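Local coordinates for protein thiamine pyrophosphokinase (Saccharomyces cerevisiae, PDB 1IG0) that transfers pyrophosphate from ATP to thiamine, making thiamine diphosphate as the only yeast enzyme able to do so, at residues K113-K118 with S155-E160; L64-D69 with T128-L133; I227-K232 with D303-V308. One frame throughout, in Å; residues are numbered along the deposited sequence.

Overall arrangement
Following the chain from the N terminus, strand 64-68 opens interaction 2 and strand 115-118 opens interaction 1. Helix 126-139 then returns to close interaction 2, and the loop at 155-160 closes interaction 1, so the two loops cross rather than nest. They also meet: Ile117 CD1 lies 3.8 Å from Leu133 CD1. Both belong to the catalytic domain, where they fasten a helix and a loop to the parallel part of the large mixed sheet. Interaction 3 follows in series, pairing 227-232 with 303-308 in the antiparallel part of that sheet. Its centre is about 22 Å from that of interaction 2 and about 35 Å from that of interaction 1.

Interaction 1 of 3, residues K113-K118 with S155-E160; sequences KVTIIK and SNHGIE
Asn156 grips the backbone of Lys118 with both ends of its carboxamide, a worked example of a side-chain amide pairing with a strand edge. Its OD1 takes the N-H of Lys118 at an N to OD1 distance of 2.8 Å, in the carbonyl plane and on a lone pair, and the bond is nearly straight (169°). In return Asn156 ND2 donates to a lone pair of Lys118 O at 3.0 Å, a more bent bond whose acceptor is tilted from the amide plane. The same ND2 also donates to Ile159 O at 2.8 Å, nearly in its own amide plane but from above the plane of that carbonyl. Three bonds thus hold the amide against rotation, and CG, anti to the backbone N (chi1 -157°), carries it to the strand.

His157 serves the strand less directly. A water accepts from Ile116 N at 2.9 Å and is hydrogen-bonded to His157 NE2 at 2.8 Å. Ile116 O lies at the edge of the ring, in its plane, while Thr115 CG2 covers one face in a CH-pi contact, 4.0 Å from the centroid and offset toward the rim. Beyond Asn156 the contact turns apolar, Ile117 CD1 meeting Ile159 CD1 at 3.5 Å as the two side chains cross at about a right angle.

The alternation of the strand explains this division. Thr115 and Ile117 share backbone hydrogen bonds with Asn92, Ile94 and Gly96, leaving the amides of Ile116 and Lys118 to the water and Asn156. Strand 115-118 is the outermost strand at this end of the large sheet: strand 93-96 runs parallel to it, helix 103-111 packs on Ile116, and the loop between helices 141-148 and 164-175 lines its other edge.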
loop_
_atom_site.group_PDB
_atom_site.type_symbol
_atom_site.label_atom_id
_atom_site.label_comp_id
_atom_site.label_asym_id
_atom_site.label_seq_id
_atom_site.Cartn_x
_atom_site.Cartn_y
_atom_site.Cartn_z
ATOM N N LYS B 113 -28.717 -20.541 0.652
ATOM C CA LYS B 113 -29.430 -19.387 1.190
ATOM C C LYS B 113 -28.650 -18.144 1.611
ATOM O O LYS B 113 -29.084 -17.414 2.502
ATOM C CB LYS B 113 -30.312 -19.841 2.355
ATOM C CG LYS B 113 -31.199 -21.032 2.019
ATOM C CD LYS B 113 -32.011 -20.780 0.757
ATOM C CE LYS B 113 -32.851 -21.994 0.394
ATOM N NZ LYS B 113 -33.614 -21.785 -0.868
ATOM N N VAL B 114 -27.507 -17.892 0.984
ATOM C CA VAL B 114 -26.748 -16.691 1.315
ATOM C C VAL B 114 -27.500 -15.529 0.676
ATOM O O VAL B 114 -27.959 -15.637 -0.460
ATOM C CB VAL B 114 -25.317 -16.729 0.734
ATOM C CG1 VAL B 114 -24.657 -15.359 0.882
ATOM C CG2 VAL B 114 -24.495 -17.786 1.450
ATOM N N THR B 115 -27.643 -14.426 1.402
ATOM C CA THR B 115 -28.344 -13.272 0.856
ATOM C C THR B 115 -27.420 -12.563 -0.126
ATOM O O THR B 115 -26.473 -11.887 0.274
ATOM C CB THR B 115 -28.765 -12.286 1.961
ATOM O OG1 THR B 115 -29.640 -12.948 2.883
ATOM C CG2 THR B 115 -29.486 -11.085 1.359
ATOM N N ILE B 116 -27.701 -12.733 -1.413
ATOM C CA ILE B 116 -26.894 -12.124 -2.461
ATOM C C ILE B 116 -27.585 -10.879 -2.999
ATOM O O ILE B 116 -28.731 -10.937 -3.445
ATOM C CB ILE B 116 -26.651 -13.124 -3.609
ATOM C CG1 ILE B 116 -26.001 -14.396 -3.050
ATOM C CG2 ILE B 116 -25.754 -12.497 -4.665
ATOM C CD1 ILE B 116 -25.798 -15.496 -4.068
ATOM N N ILE B 117 -26.879 -9.754 -2.952
ATOM C CA ILE B 117 -27.419 -8.478 -3.409
ATOM C C ILE B 117 -26.609 -7.898 -4.561
ATOM O O ILE B 117 -25.396 -7.719 -4.455
ATOM C CB ILE B 117 -27.440 -7.447 -2.258
ATOM C CG1 ILE B 117 -28.256 -7.995 -1.084
ATOM C CG2 ILE B 117 -28.022 -6.128 -2.748
ATOM C CD1 ILE B 117 -28.178 -7.144 0.161
ATOM N N LYS B 118 -27.296 -7.600 -5.658
ATOM C CA LYS B 118 -26.650 -7.037 -6.835
ATOM C C LYS B 118 -26.783 -5.515 -6.859
ATOM O O LYS B 118 -27.860 -4.969 -6.617
ATOM C CB LYS B 118 -27.263 -7.645 -8.104
ATOM C CG LYS B 118 -26.653 -7.161 -9.418
ATOM C CD LYS B 118 -27.111 -8.044 -10.575
ATOM C CE LYS B 118 -26.566 -7.572 -11.915
ATOM N NZ LYS B 118 -27.192 -6.297 -12.356
ATOM N N SER B 155 -37.457 -9.138 -7.025
ATOM C CA SER B 155 -36.097 -9.563 -7.324
ATOM C C SER B 155 -35.079 -8.714 -6.572
ATOM O O SER B 155 -35.349 -7.569 -6.206
ATOM C CB SER B 155 -35.834 -9.475 -8.830
ATOM O OG SER B 155 -36.010 -8.151 -9.303
ATOM N N ASN B 156 -33.906 -9.293 -6.342
ATOM C CA ASN B 156 -32.822 -8.619 -5.637
ATOM C C ASN B 156 -33.247 -8.195 -4.233
ATOM O O ASN B 156 -32.792 -7.179 -3.709
ATOM C CB ASN B 156 -32.345 -7.405 -6.439
ATOM C CG ASN B 156 -30.925 -6.997 -6.086
ATOM O OD1 ASN B 156 -30.037 -7.843 -5.979
ATOM N ND2 ASN B 156 -30.701 -5.698 -5.917
ATOM N N HIS B 157 -34.126 -8.991 -3.631
ATOM C CA HIS B 157 -34.617 -8.732 -2.283
ATOM C C HIS B 157 -35.271 -7.361 -2.117
ATOM O O HIS B 157 -35.268 -6.793 -1.025
ATOM C CB HIS B 157 -33.468 -8.893 -1.285
ATOM C CG HIS B 157 -32.877 -10.269 -1.273
ATOM N ND1 HIS B 157 -33.524 -11.352 -0.717
ATOM C CD2 HIS B 157 -31.713 -10.744 -1.773
ATOM C CE1 HIS B 157 -32.784 -12.434 -0.876
ATOM N NE2 HIS B 157 -31.680 -12.093 -1.514
ATOM N N GLY B 158 -35.836 -6.841 -3.204
ATOM C CA GLY B 158 -36.504 -5.551 -3.152
ATOM C C GLY B 158 -35.578 -4.352 -3.109
ATOM O O GLY B 158 -36.011 -3.236 -2.826
ATOM N N ILE B 159 -34.300 -4.577 -3.389
ATOM C CA ILE B 159 -33.315 -3.500 -3.378
ATOM C C ILE B 159 -33.087 -2.995 -4.799
ATOM O O ILE B 159 -32.784 -3.780 -5.699
ATOM C CB ILE B 159 -31.977 -3.992 -2.788
ATOM C CG1 ILE B 159 -32.212 -4.541 -1.379
ATOM C CG2 ILE B 159 -30.966 -2.854 -2.750
ATOM C CD1 ILE B 159 -31.009 -5.232 -0.772
ATOM N N GLU B 160 -33.236 -1.688 -4.998
ATOM C CA GLU B 160 -33.046 -1.087 -6.314
ATOM C C GLU B 160 -31.671 -1.483 -6.856
ATOM O O GLU B 160 -30.648 -1.255 -6.212
ATOM C CB GLU B 160 -33.189 0.435 -6.218
ATOM C CG GLU B 160 -33.295 1.133 -7.563
ATOM C CD GLU B 160 -31.942 1.437 -8.166
ATOM O OE1 GLU B 160 -31.810 1.364 -9.406
ATOM O OE2 GLU B 160 -31.013 1.764 -7.399
HETATM O O HOH W 1 -29.960 -14.156 -2.456
#

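Interaction 2 of 3, residues L64-D69 with T128-L133; sequences LKVCAD and TKCVNL
Lys129 NZ is held by two acceptors, Ser124 OG and Thr121 O, and the next residue of the helix, Cys130, meets Ala68 and Val66 of strand 64-68. Its sulfur packs against these alternate residues of the strand. Cys130 SG sits 3.6 Å from Ala68 CB, and Ala68 CA is hardly farther from the same SG at 3.8 Å. Val66 CG1 comes within 3.9 Å of the same Cys130 SG. With SG anti to the carbonyl carbon of its own residue and beside the backbone N (chi1 -71°), the sulfur stands out from the helix between these two partners.

Helix-on-sheet packing is well illustrated here. Alternation along strand 64-68 turns CB of Val66 toward the helix and that of Cys67 away, while on the helix Cys130 and Leu133, three residues apart, share the side that faces the strand. Val66 CG1, anti to the backbone N (chi1 176°), reaches both of them, with Leu133 CD2 standing 4.3 Å from it. The fit is apolar and buried throughout. Strand and helix run nearly antiparallel, at 155°, and their axes come within 8.9 Å. Val66, Ala68, Cys130 and Leu133 bridge that separation, and the short side chain of Ala68 is consistent with the close approach of SG.

At the flank of the contact, Thr125 OG1 accepts from Thr128 N. Ser124 and Thr125 line a thiamine pocket, which therefore borders the start of this helix. In the alpha-beta-alpha architecture of the catalytic domain, helix 126-139 lies over three adjacent parallel strands: Cys130 also touches Leu42 of strand 38-43, Leu133 reaches Tyr93 and Ile95 of strand 93-96, and strand 64-68 runs between them.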
loop_
_atom_site.group_PDB
_atom_site.type_symbol
_atom_site.label_atom_id
_atom_site.label_comp_id
_atom_site.label_asym_id
_atom_site.label_seq_id
_atom_site.Cartn_x
_atom_site.Cartn_y
_atom_site.Cartn_z
ATOM N N LEU B 64 -21.425 -10.893 11.976
ATOM C CA LEU B 64 -21.744 -10.853 10.554
ATOM C C LEU B 64 -20.521 -11.077 9.668
ATOM O O LEU B 64 -19.417 -10.642 9.993
ATOM C CB LEU B 64 -22.378 -9.503 10.201
ATOM C CG LEU B 64 -22.913 -9.335 8.775
ATOM C CD1 LEU B 64 -24.172 -10.167 8.602
ATOM C CD2 LEU B 64 -23.222 -7.872 8.510
ATOM N N LYS B 65 -20.727 -11.771 8.551
ATOM C CA LYS B 65 -19.659 -12.023 7.589
ATOM C C LYS B 65 -20.146 -11.567 6.224
ATOM O O LYS B 65 -21.183 -12.022 5.738
ATOM C CB LYS B 65 -19.290 -13.508 7.528
ATOM C CG LYS B 65 -18.611 -14.048 8.775
ATOM C CD LYS B 65 -19.622 -14.405 9.849
ATOM C CE LYS B 65 -18.935 -14.971 11.080
ATOM N NZ LYS B 65 -19.929 -15.458 12.071
ATOM N N VAL B 66 -19.392 -10.666 5.605
ATOM C CA VAL B 66 -19.767 -10.135 4.303
ATOM C C VAL B 66 -18.676 -10.341 3.261
ATOM O O VAL B 66 -17.492 -10.142 3.537
ATOM C CB VAL B 66 -20.083 -8.622 4.397
ATOM C CG1 VAL B 66 -20.386 -8.057 3.017
ATOM C CG2 VAL B 66 -21.265 -8.394 5.332
ATOM N N CYS B 67 -19.089 -10.748 2.065
ATOM C CA CYS B 67 -18.170 -10.962 0.956
ATOM C C CYS B 67 -18.407 -9.890 -0.098
ATOM O O CYS B 67 -19.540 -9.674 -0.530
ATOM C CB CYS B 67 -18.387 -12.340 0.326
ATOM S SG CYS B 67 -17.644 -13.710 1.227
ATOM N N ALA B 68 -17.337 -9.214 -0.501
ATOM C CA ALA B 68 -17.439 -8.177 -1.517
ATOM C C ALA B 68 -17.279 -8.780 -2.909
ATOM O O ALA B 68 -16.165 -9.076 -3.348
ATOM C CB ALA B 68 -16.380 -7.104 -1.285
ATOM N N ASP B 69 -18.406 -8.970 -3.587
ATOM C CA ASP B 69 -18.439 -9.520 -4.938
ATOM C C ASP B 69 -17.522 -10.726 -5.139
ATOM O O ASP B 69 -17.814 -11.819 -4.661
ATOM C CB ASP B 69 -18.086 -8.423 -5.948
ATOM C CG ASP B 69 -18.412 -8.816 -7.376
ATOM O OD1 ASP B 69 -19.023 -9.887 -7.576
ATOM O OD2 ASP B 69 -18.062 -8.051 -8.299
ATOM N N THR B 128 -17.502 0.327 -0.333
ATOM C CA THR B 128 -18.548 1.249 0.097
ATOM C C THR B 128 -19.903 0.552 0.086
ATOM O O THR B 128 -20.735 0.789 0.960
ATOM C CB THR B 128 -18.611 2.493 -0.809
ATOM O OG1 THR B 128 -17.388 3.229 -0.684
ATOM C CG2 THR B 128 -19.775 3.390 -0.407
ATOM N N LYS B 129 -20.125 -0.307 -0.904
ATOM C CA LYS B 129 -21.380 -1.045 -0.992
ATOM C C LYS B 129 -21.521 -1.936 0.246
ATOM O O LYS B 129 -22.611 -2.087 0.805
ATOM C CB LYS B 129 -21.402 -1.912 -2.255
ATOM C CG LYS B 129 -21.468 -1.137 -3.567
ATOM C CD LYS B 129 -21.497 -2.085 -4.758
ATOM C CE LYS B 129 -21.713 -1.341 -6.069
ATOM N NZ LYS B 129 -20.603 -0.406 -6.403
ATOM N N CYS B 130 -20.403 -2.514 0.674
ATOM C CA CYS B 130 -20.390 -3.392 1.835
ATOM C C CYS B 130 -20.651 -2.675 3.152
ATOM O O CYS B 130 -21.505 -3.100 3.927
ATOM C CB CYS B 130 -19.058 -4.143 1.919
ATOM S SG CYS B 130 -18.843 -5.416 0.655
ATOM N N VAL B 131 -19.925 -1.591 3.417
ATOM C CA VAL B 131 -20.119 -0.867 4.670
ATOM C C VAL B 131 -21.518 -0.262 4.772
ATOM O O VAL B 131 -22.088 -0.187 5.863
ATOM C CB VAL B 131 -19.052 0.239 4.867
ATOM C CG1 VAL B 131 -17.679 -0.396 5.067
ATOM C CG2 VAL B 131 -19.035 1.171 3.675
ATOM N N ASN B 132 -22.074 0.175 3.646
ATOM C CA ASN B 132 -23.426 0.726 3.657
ATOM C C ASN B 132 -24.367 -0.407 4.053
ATOM O O ASN B 132 -25.267 -0.229 4.873
ATOM C CB ASN B 132 -23.824 1.252 2.273
ATOM C CG ASN B 132 -23.263 2.633 1.984
ATOM O OD1 ASN B 132 -23.529 3.212 0.929
ATOM N ND2 ASN B 132 -22.488 3.169 2.919
ATOM N N LEU B 133 -24.146 -1.574 3.454
ATOM C CA LEU B 133 -24.944 -2.763 3.728
ATOM C C LEU B 133 -24.819 -3.170 5.190
ATOM O O LEU B 133 -25.815 -3.460 5.852
ATOM C CB LEU B 133 -24.477 -3.920 2.843
ATOM C CG LEU B 133 -24.991 -5.315 3.211
ATOM C CD1 LEU B 133 -26.503 -5.370 3.053
ATOM C CD2 LEU B 133 -24.320 -6.354 2.321
#

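Interaction 3 of 3, residues I227-K232 with D303-V308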
loop_
_atom_site.group_PDB
_atom_site.type_symbol
_atom_site.label_atom_id
_atom_site.label_comp_id
_atom_site.label_asym_id
_atom_site.label_seq_id
_atom_site.Cartn_x
_atom_site.Cartn_y
_atom_site.Cartn_z
ATOM N N ILE B 227 -3.724 -2.776 10.299
ATOM C CA ILE B 227 -3.705 -1.387 9.872
ATOM C C ILE B 227 -4.987 -0.727 10.332
ATOM O O ILE B 227 -6.081 -1.199 10.022
ATOM C CB ILE B 227 -3.588 -1.298 8.337
ATOM C CG1 ILE B 227 -2.377 -2.113 7.868
ATOM C CG2 ILE B 227 -3.449 0.156 7.901
ATOM C CD1 ILE B 227 -2.293 -2.291 6.361
ATOM N N PHE B 228 -4.848 0.360 11.080
ATOM C CA PHE B 228 -6.009 1.064 11.602
ATOM C C PHE B 228 -5.736 2.545 11.819
ATOM O O PHE B 228 -4.602 3.003 11.688
ATOM C CB PHE B 228 -6.451 0.406 12.909
ATOM C CG PHE B 228 -5.362 0.319 13.938
ATOM C CD1 PHE B 228 -5.281 1.253 14.964
ATOM C CD2 PHE B 228 -4.406 -0.690 13.872
ATOM C CE1 PHE B 228 -4.261 1.183 15.913
ATOM C CE2 PHE B 228 -3.383 -0.767 14.814
ATOM C CZ PHE B 228 -3.311 0.170 15.836
ATOM N N LEU B 229 -6.780 3.292 12.159
ATOM C CA LEU B 229 -6.637 4.724 12.365
ATOM C C LEU B 229 -6.449 5.116 13.822
ATOM O O LEU B 229 -7.078 4.554 14.721
ATOM C CB LEU B 229 -7.848 5.459 11.783
ATOM C CG LEU B 229 -7.787 6.990 11.754
ATOM C CD1 LEU B 229 -8.582 7.511 10.570
ATOM C CD2 LEU B 229 -8.317 7.556 13.061
ATOM N N ILE B 230 -5.562 6.083 14.033
ATOM C CA ILE B 230 -5.264 6.614 15.354
ATOM C C ILE B 230 -5.848 8.023 15.431
ATOM O O ILE B 230 -5.452 8.911 14.675
ATOM C CB ILE B 230 -3.734 6.679 15.589
ATOM C CG1 ILE B 230 -3.177 5.265 15.775
ATOM C CG2 ILE B 230 -3.419 7.564 16.787
ATOM C CD1 ILE B 230 -3.748 4.532 16.971
ATOM N N LYS B 231 -6.804 8.223 16.333
ATOM C CA LYS B 231 -7.430 9.530 16.490
ATOM C C LYS B 231 -6.436 10.557 17.027
ATOM O O LYS B 231 -5.537 10.237 17.805
ATOM C CB LYS B 231 -8.635 9.435 17.430
ATOM C CG LYS B 231 -9.814 8.626 16.888
ATOM C CD LYS B 231 -10.846 9.489 16.161
ATOM C CE LYS B 231 -10.573 9.640 14.666
ATOM N NZ LYS B 231 -11.586 10.528 13.998
ATOM N N LYS B 232 -6.617 11.798 16.595
ATOM C CA LYS B 232 -5.769 12.917 16.983
ATOM C C LYS B 232 -5.870 13.271 18.465
ATOM O O LYS B 232 -6.755 12.796 19.173
ATOM C CB LYS B 232 -6.169 14.144 16.166
ATOM C CG LYS B 232 -7.640 14.501 16.360
ATOM C CD LYS B 232 -8.074 15.714 15.557
ATOM C CE LYS B 232 -9.550 15.996 15.804
ATOM N NZ LYS B 232 -10.031 17.208 15.093
ATOM N N ASP B 303 -5.744 12.965 12.642
ATOM C CA ASP B 303 -5.762 11.505 12.631
ATOM C C ASP B 303 -4.670 10.986 11.707
ATOM O O ASP B 303 -4.353 11.609 10.694
ATOM C CB ASP B 303 -7.108 10.964 12.134
ATOM C CG ASP B 303 -8.275 11.396 12.998
ATOM O OD1 ASP B 303 -8.057 11.747 14.176
ATOM O OD2 ASP B 303 -9.420 11.362 12.495
ATOM N N ILE B 304 -4.089 9.847 12.063
ATOM C CA ILE B 304 -3.059 9.235 11.236
ATOM C C ILE B 304 -3.304 7.735 11.178
ATOM O O ILE B 304 -4.072 7.193 11.972
ATOM C CB ILE B 304 -1.636 9.467 11.795
ATOM C CG1 ILE B 304 -1.461 8.719 13.118
ATOM C CG2 ILE B 304 -1.381 10.955 11.975
ATOM C CD1 ILE B 304 -0.001 8.513 13.506
ATOM N N ILE B 305 -2.654 7.069 10.232
ATOM C CA ILE B 305 -2.792 5.628 10.092
ATOM C C ILE B 305 -1.608 4.961 10.775
ATOM O O ILE B 305 -0.473 5.417 10.651
ATOM C CB ILE B 305 -2.800 5.198 8.612
ATOM C CG1 ILE B 305 -3.899 5.951 7.855
ATOM C CG2 ILE B 305 -3.011 3.692 8.510
ATOM C CD1 ILE B 305 -5.302 5.726 8.401
ATOM N N LEU B 306 -1.880 3.886 11.503
ATOM C CA LEU B 306 -0.833 3.152 12.193
ATOM C C LEU B 306 -0.846 1.715 11.705
ATOM O O LEU B 306 -1.908 1.114 11.534
ATOM C CB LEU B 306 -1.071 3.174 13.705
ATOM C CG LEU B 306 -0.020 2.488 14.577
ATOM C CD1 LEU B 306 1.243 3.328 14.611
ATOM C CD2 LEU B 306 -0.565 2.308 15.977
ATOM N N ASN B 307 0.336 1.175 11.450
ATOM C CA ASN B 307 0.432 -0.206 11.027
ATOM C C ASN B 307 1.254 -0.889 12.106
ATOM O O ASN B 307 2.281 -0.367 12.545
ATOM C CB ASN B 307 1.116 -0.325 9.659
ATOM C CG ASN B 307 2.629 -0.307 9.750
ATOM O OD1 ASN B 307 3.272 -1.357 9.811
ATOM N ND2 ASN B 307 3.204 0.887 9.764
ATOM N N VAL B 308 0.773 -2.035 12.567
ATOM C CA VAL B 308 1.473 -2.782 13.595
ATOM C C VAL B 308 1.790 -4.152 13.032
ATOM O O VAL B 308 0.889 -4.937 12.732
ATOM C CB VAL B 308 0.613 -2.939 14.868
ATOM C CG1 VAL B 308 1.345 -3.803 15.887
ATOM C CG2 VAL B 308 0.309 -1.568 15.458
#
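Phe228 holds CG in the crowded position between its backbone N and carbonyl carbon (chi1 55°), whereas Leu306 has CG anti to the backbone N (chi1 -178°); the two side chains consequently lie side by side, pointing the same way, with Phe228 CZ 3.5 Å from Leu306 CD2. They form a hydrogen-bonded pair of an antiparallel beta ladder, joining neighbouring strands of the large mixed sheet. Leu306 O stands over one face of the ring, toward its rim, and Val308 CG2 lies at the edge. Reciprocal bonds link the backbones of Phe228 and Leu306, and again those of Ile230 and Ile304; Leu306 N to Phe228 O, at 2.9 Å, is almost perfectly straight (179°).

Past the last pair, the Asp303 carboxylate takes over: OD1 accepts from Lys232 N at 2.8 Å, and OD2 forms a salt bridge with Lys231 NZ, also 2.8 Å. Lys231 NZ has a second partner in Ser210 OG of helix 196-212. An alanine at Asp303 would probably leave Lys232 N without this acceptor and the Lys231 ammonium without its countercharge.

On the face opposite Phe228, Ile227 packs on Phe196 and Asn307 on Asp197, both of the second subunit. On that same face, Ile227 CG2 rests 3.6 Å from Ile305 CG2.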